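Local coordinates for protein glutamyl-tRNA synthetase (Methanothermobacter thermautotrophicus, PDB 3AII) that probably activates glutamate with ATP to Glu-AMP and transfers it to the acceptor end of tRNA(Glu), as an archaeal non-discriminating class I synthetase, at residues A[136-148]-A[253-265]. Numbering follows the deposited sequence.
Sequences EDTDPRRVDPEAY and SMRIVEAEHPRTG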
loop_
_atom_site.group_PDB
_atom_site.type_symbol
_atom_site.label_atom_id
_atom_site.label_comp_id
_atom_site.label_asym_id
_atom_site.label_seq_id
_atom_site.Cartn_x
_atom_site.Cartn_y
_atom_site.Cartn_z
ATOM N N GLU A 136 15.389 -3.099 5.565
ATOM C CA GLU A 136 16.463 -2.120 5.617
ATOM C C GLU A 136 16.261 -1.178 6.809
ATOM O O GLU A 136 15.727 -0.069 6.682
ATOM C CB GLU A 136 16.577 -1.406 4.264
ATOM C CG GLU A 136 16.992 -2.401 3.169
ATOM C CD GLU A 136 17.544 -1.769 1.892
ATOM O OE1 GLU A 136 17.279 -0.570 1.638
ATOM O OE2 GLU A 136 18.225 -2.504 1.138
ATOM N N ASP A 137 16.680 -1.665 7.975
ATOM C CA ASP A 137 16.384 -1.005 9.245
ATOM C C ASP A 137 17.634 -0.411 9.907
ATOM O O ASP A 137 17.841 -0.582 11.106
ATOM C CB ASP A 137 15.702 -1.985 10.197
ATOM C CG ASP A 137 16.595 -3.147 10.586
ATOM O OD1 ASP A 137 17.541 -3.474 9.842
ATOM O OD2 ASP A 137 16.360 -3.732 11.659
ATOM N N THR A 138 18.451 0.290 9.123
ATOM C CA THR A 138 19.690 0.893 9.639
ATOM C C THR A 138 19.570 2.358 10.079
ATOM O O THR A 138 20.591 3.036 10.269
ATOM C CB THR A 138 20.808 0.840 8.588
ATOM O OG1 THR A 138 20.336 1.457 7.389
ATOM C CG2 THR A 138 21.182 -0.604 8.293
ATOM N N ASP A 139 18.348 2.854 10.230
ATOM C CA ASP A 139 18.142 4.189 10.800
ATOM C C ASP A 139 17.346 3.995 12.072
ATOM O O ASP A 139 16.126 3.794 12.020
ATOM C CB ASP A 139 17.386 5.102 9.838
ATOM C CG ASP A 139 17.192 6.513 10.391
ATOM O OD1 ASP A 139 16.726 7.376 9.623
ATOM O OD2 ASP A 139 17.507 6.763 11.580
ATOM N N PRO A 140 18.038 4.021 13.217
ATOM C CA PRO A 140 17.398 3.588 14.465
ATOM C C PRO A 140 16.200 4.447 14.850
ATOM O O PRO A 140 15.301 3.941 15.516
ATOM C CB PRO A 140 18.515 3.721 15.506
ATOM C CG PRO A 140 19.514 4.662 14.898
ATOM C CD PRO A 140 19.430 4.472 13.421
ATOM N N ARG A 141 16.178 5.710 14.435
ATOM C CA ARG A 141 15.079 6.599 14.824
ATOM C C ARG A 141 13.838 6.472 13.955
ATOM O O ARG A 141 12.802 7.064 14.268
ATOM C CB ARG A 141 15.543 8.057 14.836
ATOM C CG ARG A 141 16.590 8.353 15.903
ATOM C CD ARG A 141 16.793 9.846 16.114
ATOM N NE ARG A 141 17.773 10.103 17.169
ATOM C CZ ARG A 141 19.046 10.416 16.952
ATOM N NH1 ARG A 141 19.502 10.548 15.711
ATOM N NH2 ARG A 141 19.854 10.629 17.979
ATOM N N ARG A 142 13.937 5.712 12.868
ATOM C CA ARG A 142 12.834 5.588 11.917
ATOM C C ARG A 142 12.261 4.179 11.861
ATOM O O ARG A 142 11.589 3.814 10.898
ATOM C CB ARG A 142 13.276 6.006 10.515
ATOM C CG ARG A 142 13.979 7.355 10.465
ATOM C CD ARG A 142 13.015 8.514 10.676
ATOM N NE ARG A 142 13.708 9.733 11.089
ATOM C CZ ARG A 142 14.498 10.455 10.300
ATOM N NH1 ARG A 142 14.711 10.083 9.044
ATOM N NH2 ARG A 142 15.083 11.548 10.770
ATOM N N VAL A 143 12.534 3.384 12.885
ATOM C CA VAL A 143 12.015 2.025 12.918
ATOM C C VAL A 143 10.715 1.917 13.705
ATOM O O VAL A 143 10.630 2.346 14.859
ATOM C CB VAL A 143 13.025 1.061 13.534
ATOM C CG1 VAL A 143 12.391 -0.312 13.711
ATOM C CG2 VAL A 143 14.291 0.994 12.671
ATOM N N ASP A 144 9.705 1.334 13.072
ATOM C CA ASP A 144 8.473 0.980 13.757
ATOM C C ASP A 144 8.531 -0.506 14.082
ATOM O O ASP A 144 8.510 -1.350 13.186
ATOM C CB ASP A 144 7.267 1.297 12.875
ATOM C CG ASP A 144 5.955 1.024 13.567
ATOM O OD1 ASP A 144 4.901 1.267 12.950
ATOM O OD2 ASP A 144 5.976 0.562 14.725
ATOM N N PRO A 145 8.641 -0.835 15.371
ATOM C CA PRO A 145 8.835 -2.216 15.820
ATOM C C PRO A 145 7.783 -3.168 15.252
ATOM O O PRO A 145 8.089 -4.326 14.984
ATOM C CB PRO A 145 8.667 -2.111 17.339
ATOM C CG PRO A 145 8.976 -0.711 17.660
ATOM C CD PRO A 145 8.522 0.105 16.498
ATOM N N GLU A 146 6.561 -2.685 15.064
ATOM C CA GLU A 146 5.484 -3.543 14.583
ATOM C C GLU A 146 5.665 -3.944 13.113
ATOM O O GLU A 146 5.136 -4.965 12.665
ATOM C CB GLU A 146 4.123 -2.865 14.809
ATOM C CG GLU A 146 3.966 -1.549 14.056
ATOM C CD GLU A 146 2.854 -0.671 14.604
ATOM O OE1 GLU A 146 2.108 -1.135 15.495
ATOM O OE2 GLU A 146 2.734 0.489 14.145
ATOM N N ALA A 147 6.427 -3.149 12.367
ATOM C CA ALA A 147 6.589 -3.384 10.936
ATOM C C ALA A 147 7.312 -4.679 10.586
ATOM O O ALA A 147 7.122 -5.223 9.498
ATOM C CB ALA A 147 7.285 -2.192 10.273
ATOM N N TYR A 148 8.172 -5.169 11.474
ATOM C CA TYR A 148 8.901 -6.391 11.166
ATOM C C TYR A 148 7.946 -7.543 10.880
ATOM O O TYR A 148 8.202 -8.371 10.007
ATOM C CB TYR A 148 9.849 -6.783 12.300
ATOM C CG TYR A 148 11.004 -5.820 12.474
ATOM C CD1 TYR A 148 12.107 -5.871 11.633
ATOM C CD2 TYR A 148 10.978 -4.857 13.469
ATOM C CE1 TYR A 148 13.165 -4.990 11.792
ATOM C CE2 TYR A 148 12.020 -3.976 13.635
ATOM C CZ TYR A 148 13.108 -4.042 12.797
ATOM O OH TYR A 148 14.144 -3.153 12.979
ATOM N N SER A 253 29.452 6.958 3.831
ATOM C CA SER A 253 29.062 5.556 3.970
ATOM C C SER A 253 28.735 5.144 5.397
ATOM O O SER A 253 27.993 4.182 5.602
ATOM C CB SER A 253 30.146 4.629 3.414
ATOM O OG SER A 253 31.375 4.778 4.119
ATOM N N MET A 254 29.310 5.831 6.384
ATOM C CA MET A 254 29.072 5.500 7.802
ATOM C C MET A 254 28.944 6.763 8.627
ATOM O O MET A 254 29.723 7.703 8.434
ATOM C CB MET A 254 30.248 4.715 8.403
ATOM C CG MET A 254 30.428 3.299 7.966
ATOM S SD MET A 254 29.136 2.266 8.738
ATOM C CE MET A 254 29.616 0.619 8.230
ATOM N N ARG A 255 27.995 6.766 9.565
ATOM C CA ARG A 255 27.813 7.897 10.470
ATOM C C ARG A 255 27.643 7.415 11.900
ATOM O O ARG A 255 27.412 6.235 12.141
ATOM C CB ARG A 255 26.595 8.721 10.065
ATOM C CG ARG A 255 25.307 7.926 10.068
ATOM C CD ARG A 255 24.096 8.763 9.739
ATOM N NE ARG A 255 22.873 7.989 9.905
ATOM C CZ ARG A 255 21.661 8.446 9.614
ATOM N NH1 ARG A 255 20.597 7.675 9.798
ATOM N NH2 ARG A 255 21.513 9.675 9.134
ATOM N N ILE A 256 27.758 8.344 12.844
ATOM C CA ILE A 256 27.580 8.019 14.250
ATOM C C ILE A 256 26.203 8.517 14.679
ATOM O O ILE A 256 25.873 9.673 14.437
ATOM C CB ILE A 256 28.660 8.702 15.112
ATOM C CG1 ILE A 256 30.066 8.259 14.674
ATOM C CG2 ILE A 256 28.423 8.385 16.588
ATOM C CD1 ILE A 256 31.207 9.120 15.232
ATOM N N VAL A 257 25.404 7.642 15.287
ATOM C CA VAL A 257 24.063 7.998 15.751
ATOM C C VAL A 257 23.902 7.483 17.164
ATOM O O VAL A 257 24.072 6.286 17.414
ATOM C CB VAL A 257 22.968 7.352 14.880
ATOM C CG1 VAL A 257 21.560 7.778 15.351
ATOM C CG2 VAL A 257 23.187 7.685 13.407
ATOM N N GLU A 258 23.582 8.374 18.095
ATOM C CA GLU A 258 23.405 7.943 19.474
ATOM C C GLU A 258 21.927 7.828 19.774
ATOM O O GLU A 258 21.293 8.781 20.218
ATOM C CB GLU A 258 24.083 8.917 20.435
ATOM C CG GLU A 258 25.575 9.081 20.190
ATOM C CD GLU A 258 26.216 10.019 21.200
ATOM O OE1 GLU A 258 26.294 9.640 22.389
ATOM O OE2 GLU A 258 26.639 11.132 20.810
ATOM N N ALA A 259 21.371 6.659 19.497
ATOM C CA ALA A 259 19.943 6.444 19.676
ATOM C C ALA A 259 19.672 4.966 19.890
ATOM O O ALA A 259 20.373 4.119 19.350
ATOM C CB ALA A 259 19.166 6.953 18.457
ATOM N N GLU A 260 18.653 4.660 20.682
ATOM C CA GLU A 260 18.246 3.283 20.886
ATOM C C GLU A 260 17.562 2.746 19.636
ATOM O O GLU A 260 16.606 3.337 19.134
ATOM C CB GLU A 260 17.293 3.191 22.075
ATOM C CG GLU A 260 16.621 1.840 22.233
ATOM C CD GLU A 260 15.573 1.841 23.327
ATOM O OE1 GLU A 260 15.704 2.646 24.273
ATOM O OE2 GLU A 260 14.620 1.039 23.239
ATOM N N HIS A 261 18.062 1.624 19.134
ATOM C CA HIS A 261 17.417 0.912 18.042
ATOM C C HIS A 261 16.431 -0.067 18.665
ATOM O O HIS A 261 16.752 -0.701 19.666
ATOM C CB HIS A 261 18.473 0.145 17.242
ATOM C CG HIS A 261 17.990 -0.364 15.916
ATOM N ND1 HIS A 261 17.169 -1.462 15.794
ATOM C CD2 HIS A 261 18.243 0.061 14.654
ATOM C CE1 HIS A 261 16.917 -1.680 14.515
ATOM N NE2 HIS A 261 17.564 -0.776 13.800
ATOM N N PRO A 262 15.243 -0.207 18.073
ATOM C CA PRO A 262 14.231 -1.070 18.694
ATOM C C PRO A 262 14.591 -2.553 18.697
ATOM O O PRO A 262 14.117 -3.282 19.568
ATOM C CB PRO A 262 12.977 -0.802 17.853
ATOM C CG PRO A 262 13.189 0.560 17.303
ATOM C CD PRO A 262 14.662 0.633 17.015
ATOM N N ARG A 263 15.410 -2.993 17.749
ATOM C CA ARG A 263 15.920 -4.368 17.762
ATOM C C ARG A 263 17.196 -4.551 18.568
ATOM O O ARG A 263 17.280 -5.423 19.432
ATOM C CB ARG A 263 16.172 -4.880 16.338
ATOM C CG ARG A 263 14.971 -5.504 15.681
ATOM C CD ARG A 263 15.310 -6.111 14.324
ATOM N NE ARG A 263 15.510 -7.560 14.375
ATOM C CZ ARG A 263 16.685 -8.175 14.274
ATOM N NH1 ARG A 263 17.811 -7.485 14.109
ATOM N NH2 ARG A 263 16.729 -9.503 14.323
ATOM N N THR A 264 18.203 -3.745 18.263
ATOM C CA THR A 264 19.536 -3.944 18.810
ATOM C C THR A 264 19.842 -3.039 20.004
ATOM O O THR A 264 20.947 -3.059 20.532
ATOM C CB THR A 264 20.609 -3.726 17.730
ATOM O OG1 THR A 264 20.501 -2.391 17.221
ATOM C CG2 THR A 264 20.412 -4.710 16.582
ATOM N N GLY A 265 18.862 -2.244 20.422
ATOM C CA GLY A 265 19.032 -1.412 21.604
ATOM C C GLY A 265 20.117 -0.364 21.455
ATOM O O GLY A 265 20.102 0.413 20.504
HETATM O O HOH W 1 22.027 5.102 9.230
#
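D137 meets H261 through its backbone. H261 NE2 donates to D137 O over 2.7 Å, nearly straight at 170° and close to the ring plane. The second ring nitrogen, ND1, accepts from R263 N, also near that plane. Bonds at both nitrogens therefore fix the ring's rotation. H261 CG lies anti to the backbone N (chi1 -166°), which carries the ring over to the 136-148 loop. The D137 carboxylate stands almost perpendicular to the imidazole, and OD2 takes the hydroxyl of Y148 on its anti lone pair, at 2.6 Å from Y148 OH.

R255 has two conformers. In the one given, a water weakly links T138 O to R255 NH1, and the long salt bridge of D139 OD2 to R255 NH1 (3.7 Å) is less certain. P140 packs CA and CB against H261, and P140 CG meets V257 CG1 tip to tip at 3.8 Å. The extended R141 chain runs past A259, whose methyl lies over one guanidinium face. E230 holds the charged end of R141 in a salt bridge. V143 CG1 rests 3.8 Å from P262 CG, and P145 CG touches the same proline ring. In helix 147-158, Y148 packs obliquely on the aliphatic part of R263, with Y148 CZ 3.4 Å from R263 CD. The R263 chain bends at chi3 (99°), and its guanidinium pairs with D170.

The contact lies in the catalytic domain, beside the predicted 'HIGH' region, whose P105 touches D137 and bonds to the D144 backbone. It joins the loop between strand 130-135 and helix 147-158 to the chain leaving strand 252-256. Y271 of strand 270-272 touches P140 and H261, while I167 of strand 164-167 lies against D137, Y148 and R263.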